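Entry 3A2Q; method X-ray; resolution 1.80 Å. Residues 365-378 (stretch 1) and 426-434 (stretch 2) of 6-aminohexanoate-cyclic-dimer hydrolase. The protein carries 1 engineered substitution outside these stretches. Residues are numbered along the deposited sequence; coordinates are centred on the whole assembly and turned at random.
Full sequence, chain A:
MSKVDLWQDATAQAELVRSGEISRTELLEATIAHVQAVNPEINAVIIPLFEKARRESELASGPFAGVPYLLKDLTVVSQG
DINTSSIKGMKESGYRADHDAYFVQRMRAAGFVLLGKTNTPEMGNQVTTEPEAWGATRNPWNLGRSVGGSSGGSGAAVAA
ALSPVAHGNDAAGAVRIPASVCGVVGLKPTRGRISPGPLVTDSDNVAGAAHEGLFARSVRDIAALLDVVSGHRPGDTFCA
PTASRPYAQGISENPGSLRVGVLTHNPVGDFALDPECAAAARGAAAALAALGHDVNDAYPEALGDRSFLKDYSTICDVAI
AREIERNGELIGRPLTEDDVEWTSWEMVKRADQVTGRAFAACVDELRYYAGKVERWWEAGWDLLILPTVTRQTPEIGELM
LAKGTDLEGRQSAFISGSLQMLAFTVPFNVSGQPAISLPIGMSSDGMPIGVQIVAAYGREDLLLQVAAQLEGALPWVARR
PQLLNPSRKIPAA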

ATOM      1  N   GLU A 365     -11.884 -18.368 -10.494  1.00 27.98           N
ATOM      2  CA  GLU A 365     -10.841 -19.029  -9.710  1.00 27.28           C
ATOM      3  C   GLU A 365     -10.459 -18.183  -8.500  1.00 27.33           C
ATOM      4  O   GLU A 365     -10.149 -18.716  -7.436  1.00 27.59           O
ATOM      5  CB  GLU A 365      -9.600 -19.299 -10.571  1.00 29.31           C
ATOM      6  CG  GLU A 365      -9.752 -20.497 -11.508  1.00 35.16           C
ATOM      7  CD  GLU A 365     -10.273 -21.738 -10.794  1.00 42.35           C
ATOM      8  OE1 GLU A 365      -9.659 -22.156  -9.790  1.00 46.48           O
ATOM      9  OE2 GLU A 365     -11.298 -22.297 -11.232  1.00 49.84           O
ATOM     10  N   LEU A 366     -10.480 -16.865  -8.666  1.00 26.65           N
ATOM     11  CA  LEU A 366     -10.150 -15.976  -7.561  1.00 26.43           C
ATOM     12  C   LEU A 366     -11.235 -16.061  -6.488  1.00 25.89           C
ATOM     13  O   LEU A 366     -10.928 -16.125  -5.296  1.00 24.74           O
ATOM     14  CB  LEU A 366     -10.019 -14.527  -8.043  1.00 25.39           C
ATOM     15  CG  LEU A 366      -8.929 -14.205  -9.072  1.00 27.63           C
ATOM     16  CD1 LEU A 366      -8.777 -12.697  -9.163  1.00 29.43           C
ATOM     17  CD2 LEU A 366      -7.610 -14.835  -8.670  1.00 27.62           C
ATOM     18  N   ARG A 367     -12.498 -16.068  -6.909  1.00 23.57           N
ATOM     19  CA  ARG A 367     -13.599 -16.138  -5.953  1.00 22.57           C
ATOM     20  C   ARG A 367     -13.535 -17.454  -5.185  1.00 23.64           C
ATOM     21  O   ARG A 367     -13.750 -17.485  -3.979  1.00 24.22           O
ATOM     22  CB  ARG A 367     -14.962 -16.022  -6.658  1.00 22.54           C
ATOM     23  CG  ARG A 367     -15.111 -14.824  -7.589  1.00 25.67           C
ATOM     24  CD  ARG A 367     -14.566 -13.532  -6.989  1.00 28.57           C
ATOM     25  NE  ARG A 367     -14.836 -12.397  -7.868  1.00 28.12           N
ATOM     26  CZ  ARG A 367     -14.073 -11.312  -7.964  1.00 25.79           C
ATOM     27  NH1 ARG A 367     -12.971 -11.200  -7.229  1.00 22.69           N
ATOM     28  NH2 ARG A 367     -14.416 -10.337  -8.795  1.00 24.63           N
ATOM     29  N   TYR A 368     -13.237 -18.544  -5.885  1.00 26.51           N
ATOM     30  CA  TYR A 368     -13.162 -19.836  -5.219  1.00 26.62           C
ATOM     31  C   TYR A 368     -12.033 -19.862  -4.201  1.00 27.19           C
ATOM     32  O   TYR A 368     -12.207 -20.372  -3.099  1.00 27.42           O
ATOM     33  CB  TYR A 368     -12.994 -20.966  -6.242  1.00 31.18           C
ATOM     34  CG  TYR A 368     -14.320 -21.517  -6.738  1.00 35.84           C
ATOM     35  CD1 TYR A 368     -15.269 -22.004  -5.839  1.00 33.74           C
ATOM     36  CD2 TYR A 368     -14.633 -21.545  -8.101  1.00 37.28           C
ATOM     37  CE1 TYR A 368     -16.498 -22.501  -6.275  1.00 35.36           C
ATOM     38  CE2 TYR A 368     -15.866 -22.044  -8.551  1.00 32.07           C
ATOM     39  CZ  TYR A 368     -16.792 -22.519  -7.628  1.00 39.03           C
ATOM     40  OH  TYR A 368     -18.014 -23.004  -8.043  1.00 38.43           O
ATOM     41  N   TYR A 369     -10.884 -19.297  -4.556  1.00 28.06           N
ATOM     42  CA  TYR A 369      -9.757 -19.277  -3.633  1.00 26.49           C
ATOM     43  C   TYR A 369     -10.110 -18.421  -2.420  1.00 24.64           C
ATOM     44  O   TYR A 369      -9.830 -18.797  -1.281  1.00 25.08           O
ATOM     45  CB  TYR A 369      -8.513 -18.718  -4.316  1.00 26.33           C
ATOM     46  CG  TYR A 369      -7.291 -18.801  -3.438  1.00 25.75           C
ATOM     47  CD1 TYR A 369      -6.665 -20.026  -3.193  1.00 23.16           C
ATOM     48  CD2 TYR A 369      -6.784 -17.664  -2.817  1.00 29.25           C
ATOM     49  CE1 TYR A 369      -5.558 -20.111  -2.342  1.00 28.53           C
ATOM     50  CE2 TYR A 369      -5.681 -17.736  -1.968  1.00 27.86           C
ATOM     51  CZ  TYR A 369      -5.073 -18.959  -1.735  1.00 29.74           C
ATOM     52  OH  TYR A 369      -3.983 -19.017  -0.894  1.00 27.34           O
ATOM     53  N   ALA A 370     -10.730 -17.271  -2.669  1.00 24.38           N
ATOM     54  CA  ALA A 370     -11.136 -16.375  -1.590  1.00 25.44           C
ATOM     55  C   ALA A 370     -11.959 -17.168  -0.581  1.00 23.23           C
ATOM     56  O   ALA A 370     -11.769 -17.049   0.626  1.00 25.89           O
ATOM     57  CB  ALA A 370     -11.964 -15.224  -2.147  1.00 24.25           C
ATOM     58  N   GLY A 371     -12.881 -17.978  -1.086  1.00 26.10           N
ATOM     59  CA  GLY A 371     -13.711 -18.773  -0.203  1.00 26.23           C
ATOM     60  C   GLY A 371     -12.900 -19.727   0.656  1.00 28.22           C
ATOM     61  O   GLY A 371     -13.141 -19.839   1.858  1.00 27.14           O
ATOM     62  N   LYS A 372     -11.938 -20.415   0.047  1.00 26.46           N
ATOM     63  CA  LYS A 372     -11.115 -21.360   0.794  1.00 27.39           C
ATOM     64  C   LYS A 372     -10.383 -20.643   1.918  1.00 29.71           C
ATOM     65  O   LYS A 372     -10.302 -21.148   3.037  1.00 27.83           O
ATOM     66  CB  LYS A 372     -10.103 -22.057  -0.124  1.00 31.96           C
ATOM     67  CG  LYS A 372     -10.726 -22.920  -1.219  1.00 40.86           C
ATOM     68  CD  LYS A 372      -9.701 -23.862  -1.853  1.00 44.53           C
ATOM     69  CE  LYS A 372      -8.491 -23.110  -2.398  1.00 49.24           C
ATOM     70  NZ  LYS A 372      -7.404 -24.036  -2.835  1.00 53.99           N
ATOM     71  N   VAL A 373      -9.861 -19.458   1.620  1.00 25.82           N
ATOM     72  CA  VAL A 373      -9.142 -18.685   2.619  1.00 24.20           C
ATOM     73  C   VAL A 373     -10.053 -18.242   3.764  1.00 24.05           C
ATOM     74  O   VAL A 373      -9.753 -18.477   4.933  1.00 23.08           O
ATOM     75  CB  VAL A 373      -8.503 -17.419   2.007  1.00 26.20           C
ATOM     76  CG1 VAL A 373      -7.938 -16.559   3.116  1.00 21.08           C
ATOM     77  CG2 VAL A 373      -7.403 -17.802   1.017  1.00 22.77           C
ATOM     78  N   GLU A 374     -11.165 -17.603   3.422  1.00 21.84           N
ATOM     79  CA  GLU A 374     -12.097 -17.100   4.435  1.00 24.13           C
ATOM     80  C   GLU A 374     -12.704 -18.154   5.354  1.00 23.96           C
ATOM     81  O   GLU A 374     -13.080 -17.848   6.481  1.00 27.20           O
ATOM     82  CB  GLU A 374     -13.228 -16.313   3.774  1.00 25.99           C
ATOM     83  CG  GLU A 374     -12.787 -15.038   3.089  1.00 24.28           C
ATOM     84  CD  GLU A 374     -13.957 -14.113   2.810  1.00 33.88           C
ATOM     85  OE1 GLU A 374     -14.393 -13.412   3.749  1.00 30.57           O
ATOM     86  OE2 GLU A 374     -14.449 -14.100   1.659  1.00 30.02           O
ATOM     87  N   ARG A 375     -12.804 -19.390   4.878  1.00 25.73           N
ATOM     88  CA  ARG A 375     -13.371 -20.461   5.687  1.00 24.01           C
ATOM     89  C   ARG A 375     -12.610 -20.708   6.987  1.00 28.70           C
ATOM     90  O   ARG A 375     -13.161 -21.282   7.923  1.00 27.93           O
ATOM     91  CB  ARG A 375     -13.446 -21.756   4.879  1.00 28.93           C
ATOM     92  CG  ARG A 375     -14.736 -21.903   4.083  1.00 36.91           C
ATOM     93  CD  ARG A 375     -14.868 -23.302   3.502  1.00 44.19           C
ATOM     94  NE  ARG A 375     -14.447 -23.377   2.106  1.00 51.15           N
ATOM     95  CZ  ARG A 375     -15.138 -22.864   1.091  1.00 51.75           C
ATOM     96  NH1 ARG A 375     -16.286 -22.237   1.312  1.00 57.68           N
ATOM     97  NH2 ARG A 375     -14.682 -22.983  -0.147  1.00 52.11           N
ATOM     98  N   TRP A 376     -11.351 -20.277   7.046  1.00 28.15           N
ATOM     99  CA  TRP A 376     -10.533 -20.446   8.251  1.00 28.27           C
ATOM    100  C   TRP A 376     -11.090 -19.568   9.369  1.00 29.80           C
ATOM    101  O   TRP A 376     -11.129 -19.975  10.535  1.00 31.28           O
ATOM    102  CB  TRP A 376      -9.078 -20.051   7.965  1.00 26.90           C
ATOM    103  CG  TRP A 376      -8.107 -20.364   9.076  1.00 25.91           C
ATOM    104  CD1 TRP A 376      -7.700 -21.604   9.490  1.00 27.93           C
ATOM    105  CD2 TRP A 376      -7.392 -19.418   9.882  1.00 27.68           C
ATOM    106  NE1 TRP A 376      -6.771 -21.488  10.499  1.00 27.40           N
ATOM    107  CE2 TRP A 376      -6.565 -20.158  10.759  1.00 23.88           C
ATOM    108  CE3 TRP A 376      -7.369 -18.020   9.948  1.00 24.50           C
ATOM    109  CZ2 TRP A 376      -5.724 -19.543  11.691  1.00 28.88           C
ATOM    110  CZ3 TRP A 376      -6.530 -17.408  10.874  1.00 29.03           C
ATOM    111  CH2 TRP A 376      -5.719 -18.171  11.734  1.00 28.15           C
ATOM    112  N   TRP A 377     -11.522 -18.360   9.008  1.00 26.25           N
ATOM    113  CA  TRP A 377     -12.086 -17.422   9.975  1.00 27.90           C
ATOM    114  C   TRP A 377     -13.491 -17.891  10.343  1.00 30.60           C
ATOM    115  O   TRP A 377     -13.936 -17.748  11.480  1.00 30.14           O
ATOM    116  CB  TRP A 377     -12.132 -16.014   9.378  1.00 26.61           C
ATOM    117  CG  TRP A 377     -10.811 -15.290   9.459  1.00 28.04           C
ATOM    118  CD1 TRP A 377     -10.439 -14.375  10.401  1.00 26.66           C
ATOM    119  CD2 TRP A 377      -9.678 -15.454   8.590  1.00 25.00           C
ATOM    120  NE1 TRP A 377      -9.145 -13.959  10.177  1.00 28.47           N
ATOM    121  CE2 TRP A 377      -8.654 -14.606   9.072  1.00 25.39           C
ATOM    122  CE3 TRP A 377      -9.428 -16.239   7.452  1.00 26.51           C
ATOM    123  CZ2 TRP A 377      -7.399 -14.520   8.457  1.00 26.15           C
ATOM    124  CZ3 TRP A 377      -8.180 -16.155   6.839  1.00 21.37           C
ATOM    125  CH2 TRP A 377      -7.180 -15.300   7.345  1.00 26.15           C
ATOM    126  N   GLU A 378     -14.179 -18.450   9.353  1.00 31.18           N
ATOM    127  CA  GLU A 378     -15.525 -18.981   9.524  1.00 34.42           C
ATOM    128  C   GLU A 378     -15.504 -20.063  10.605  1.00 33.39           C
ATOM    129  O   GLU A 378     -16.425 -20.170  11.417  1.00 32.42           O
ATOM    130  CB  GLU A 378     -15.995 -19.604   8.205  1.00 39.09           C
ATOM    131  CG  GLU A 378     -17.388 -20.199   8.237  1.00 47.76           C
ATOM    132  CD  GLU A 378     -18.455 -19.161   7.979  1.00 58.76           C
ATOM    133  OE1 GLU A 378     -18.431 -18.113   8.660  1.00 62.32           O
ATOM    134  OE2 GLU A 378     -19.312 -19.396   7.099  1.00 53.89           O
ATOM    135  N   VAL A 426      -0.321 -11.184  -1.248  1.00 22.42           N
ATOM    136  CA  VAL A 426      -1.287 -11.376  -2.326  1.00 22.24           C
ATOM    137  C   VAL A 426      -2.519 -12.244  -2.016  1.00 22.68           C
ATOM    138  O   VAL A 426      -3.599 -11.993  -2.554  1.00 23.33           O
ATOM    139  CB  VAL A 426      -0.576 -11.893  -3.614  1.00 24.03           C
ATOM    140  CG1 VAL A 426      -0.186 -13.341  -3.466  1.00 26.81           C
ATOM    141  CG2 VAL A 426      -1.474 -11.689  -4.816  1.00 24.78           C
ATOM    142  N   PRO A 427      -2.393 -13.256  -1.137  1.00 22.13           N
ATOM    143  CA  PRO A 427      -3.596 -14.054  -0.871  1.00 23.19           C
ATOM    144  C   PRO A 427      -4.764 -13.218  -0.345  1.00 22.59           C
ATOM    145  O   PRO A 427      -5.924 -13.535  -0.593  1.00 23.27           O
ATOM    146  CB  PRO A 427      -3.120 -15.071   0.168  1.00 24.38           C
ATOM    147  CG  PRO A 427      -1.658 -15.176  -0.075  1.00 21.31           C
ATOM    148  CD  PRO A 427      -1.254 -13.750  -0.346  1.00 21.63           C
ATOM    149  N   PHE A 428      -4.456 -12.146   0.377  1.00 21.13           N
ATOM    150  CA  PHE A 428      -5.499 -11.313   0.957  1.00 21.09           C
ATOM    151  C   PHE A 428      -6.071 -10.263   0.022  1.00 24.31           C
ATOM    152  O   PHE A 428      -7.092  -9.647   0.328  1.00 24.26           O
ATOM    153  CB  PHE A 428      -4.969 -10.744   2.270  1.00 20.72           C
ATOM    154  CG  PHE A 428      -4.417 -11.816   3.157  1.00 22.42           C
ATOM    155  CD1 PHE A 428      -5.268 -12.794   3.679  1.00 25.44           C
ATOM    156  CD2 PHE A 428      -3.044 -11.977   3.309  1.00 24.28           C
ATOM    157  CE1 PHE A 428      -4.760 -13.919   4.323  1.00 20.21           C
ATOM    158  CE2 PHE A 428      -2.525 -13.101   3.953  1.00 20.89           C
ATOM    159  CZ  PHE A 428      -3.386 -14.076   4.459  1.00 24.29           C
ATOM    160  N   ASN A 429      -5.417 -10.060  -1.120  1.00 23.21           N
ATOM    161  CA  ASN A 429      -5.960  -9.155  -2.123  1.00 21.05           C
ATOM    162  C   ASN A 429      -7.051  -9.997  -2.769  1.00 21.67           C
ATOM    163  O   ASN A 429      -8.095  -9.490  -3.160  1.00 20.82           O
ATOM    164  CB  ASN A 429      -4.935  -8.803  -3.206  1.00 20.85           C
ATOM    165  CG  ASN A 429      -3.884  -7.854  -2.716  1.00 22.54           C
ATOM    166  OD1 ASN A 429      -2.825  -8.272  -2.254  1.00 19.83           O
ATOM    167  ND2 ASN A 429      -4.174  -6.559  -2.797  1.00 21.99           N
ATOM    168  N   VAL A 430      -6.800 -11.300  -2.884  1.00 21.38           N
ATOM    169  CA  VAL A 430      -7.792 -12.187  -3.484  1.00 22.21           C
ATOM    170  C   VAL A 430      -8.994 -12.395  -2.568  1.00 23.48           C
ATOM    171  O   VAL A 430     -10.127 -12.373  -3.033  1.00 22.67           O
ATOM    172  CB  VAL A 430      -7.186 -13.556  -3.853  1.00 23.39           C
ATOM    173  CG1 VAL A 430      -8.280 -14.492  -4.355  1.00 21.66           C
ATOM    174  CG2 VAL A 430      -6.128 -13.368  -4.930  1.00 25.79           C
ATOM    175  N   SER A 431      -8.762 -12.584  -1.270  1.00 25.04           N
ATOM    176  CA  SER A 431      -9.874 -12.789  -0.345  1.00 22.92           C
ATOM    177  C   SER A 431     -10.572 -11.479   0.007  1.00 25.18           C
ATOM    178  O   SER A 431     -11.745 -11.479   0.374  1.00 25.15           O
ATOM    179  CB  SER A 431      -9.395 -13.462   0.947  1.00 22.65           C
ATOM    180  OG  SER A 431      -8.630 -12.563   1.722  1.00 19.56           O
ATOM    181  N   GLY A 432      -9.846 -10.366  -0.091  1.00 20.69           N
ATOM    182  CA  GLY A 432     -10.432  -9.072   0.220  1.00 22.77           C
ATOM    183  C   GLY A 432     -10.438  -8.731   1.703  1.00 22.63           C
ATOM    184  O   GLY A 432     -11.015  -7.721   2.104  1.00 22.28           O
ATOM    185  N   GLN A 433      -9.795  -9.561   2.521  1.00 20.30           N
ATOM    186  CA  GLN A 433      -9.752  -9.317   3.960  1.00 22.00           C
ATOM    187  C   GLN A 433      -8.827  -8.178   4.343  1.00 22.19           C
ATOM    188  O   GLN A 433      -7.812  -7.942   3.692  1.00 23.33           O
ATOM    189  CB  GLN A 433      -9.312 -10.577   4.695  1.00 21.55           C
ATOM    190  CG  GLN A 433     -10.300 -11.708   4.589  1.00 21.93           C
ATOM    191  CD  GLN A 433      -9.667 -13.039   4.913  1.00 26.56           C
ATOM    192  OE1 GLN A 433      -8.801 -13.516   4.184  1.00 27.18           O
ATOM    193  NE2 GLN A 433     -10.090 -13.645   6.009  1.00 31.80           N
ATOM    194  N   PRO A 434      -9.166  -7.456   5.420  1.00 21.44           N
ATOM    195  CA  PRO A 434      -8.339  -6.335   5.869  1.00 21.03           C
ATOM    196  C   PRO A 434      -7.020  -6.889   6.411  1.00 20.05           C
ATOM    197  O   PRO A 434      -7.004  -7.863   7.168  1.00 20.61           O
ATOM    198  CB  PRO A 434      -9.203  -5.677   6.945  1.00 18.79           C
ATOM    199  CG  PRO A 434      -9.943  -6.845   7.530  1.00 20.90           C
ATOM    200  CD  PRO A 434     -10.318  -7.667   6.319  1.00 20.93           C
TER
HETATM  201  O   HOH W   1     -12.260 -12.675  -4.691  1.00 26.10           O
HETATM  202  O   HOH W   2     -14.116 -12.413  -0.655  1.00 27.11           O
HETATM  203  O   HOH W   3     -13.289 -13.472   6.210  1.00 28.58           O

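A long helix (365-378) and a short one (427-431) cross nearly at right angles, 103° between their directions, with axes approaching to 8.6 Å. No direct hydrogen bond joins them; shape and three bridging waters do the work, and 501 Å² of surface is buried, both sides summed. The closest backbone approach is at Ala 370 and Ser 431, whose CA atoms lie 4.0 Å apart. A methyl side chain suits this point: Ala 370 CB reaches 3.7 Å from Ser 431 CA and 3.5 Å from Val 430 O, so the short helix rests almost directly on the long one.

The main bump is Val 430, the residue most covered by the opposing stretch. With chi1 in t, its CG1 enters a hollow formed by Leu 366, Tyr 369 and Ala 370: it lies 3.3 Å from Leu 366 O, 4.1 Å from Leu 366 CB, 3.8 Å from Tyr 369 CD2 and 4.4 Å from Ala 370 CB. The Tyr 369 ring presents its edge to this methyl and to Pro 427, whose CB is 4.3 Å from Tyr 369 CE2; the hydroxyl of Tyr 369 finds its hydrogen bond elsewhere in the structure.

One turn along, Val 373 points toward the short helix and supplies the reciprocal bump. Its CG1 lies 4.1 Å from Ser 431 CB, 4.3 Å from Phe 428 CE1 and 3.3 Å from Gln 433 OE1. That oxygen is not left unpaired beside the methyl: Ser 431 OG donates to Gln 433 OE1 at 2.6 Å, while Gln 433 N gives a weak hydrogen bond to Ser 431 OG at 3.3 Å. Ser 431 thus braces the glutamine from within its own stretch. Between them, Gly 432 turns the chain out of the helix with positive phi, where a CB would jam against the carbonyl O of Ser 431.

Gln 433 then extends its amide over one face of the Trp 377 ring, with NE2 3.0 Å from Trp 377 CE3. The far end of the same indole meets Phe 428 obliquely, Trp 377 CH2 to Phe 428 CE1 at 4.1 Å.

Water bridges the polar margin. One water accepts from Arg 367 NH1 (3.0 Å) and donates to Val 430 O (2.7 Å). Glu 374, partly exposed, uses both carboxylate oxygens: a second water donates to Glu 374 OE2 (2.9 Å) and Ser 431 O (2.7 Å), and a third donates to Glu 374 OE1 (2.7 Å) while accepting a weak bond from Gln 433 NE2 (3.2 Å).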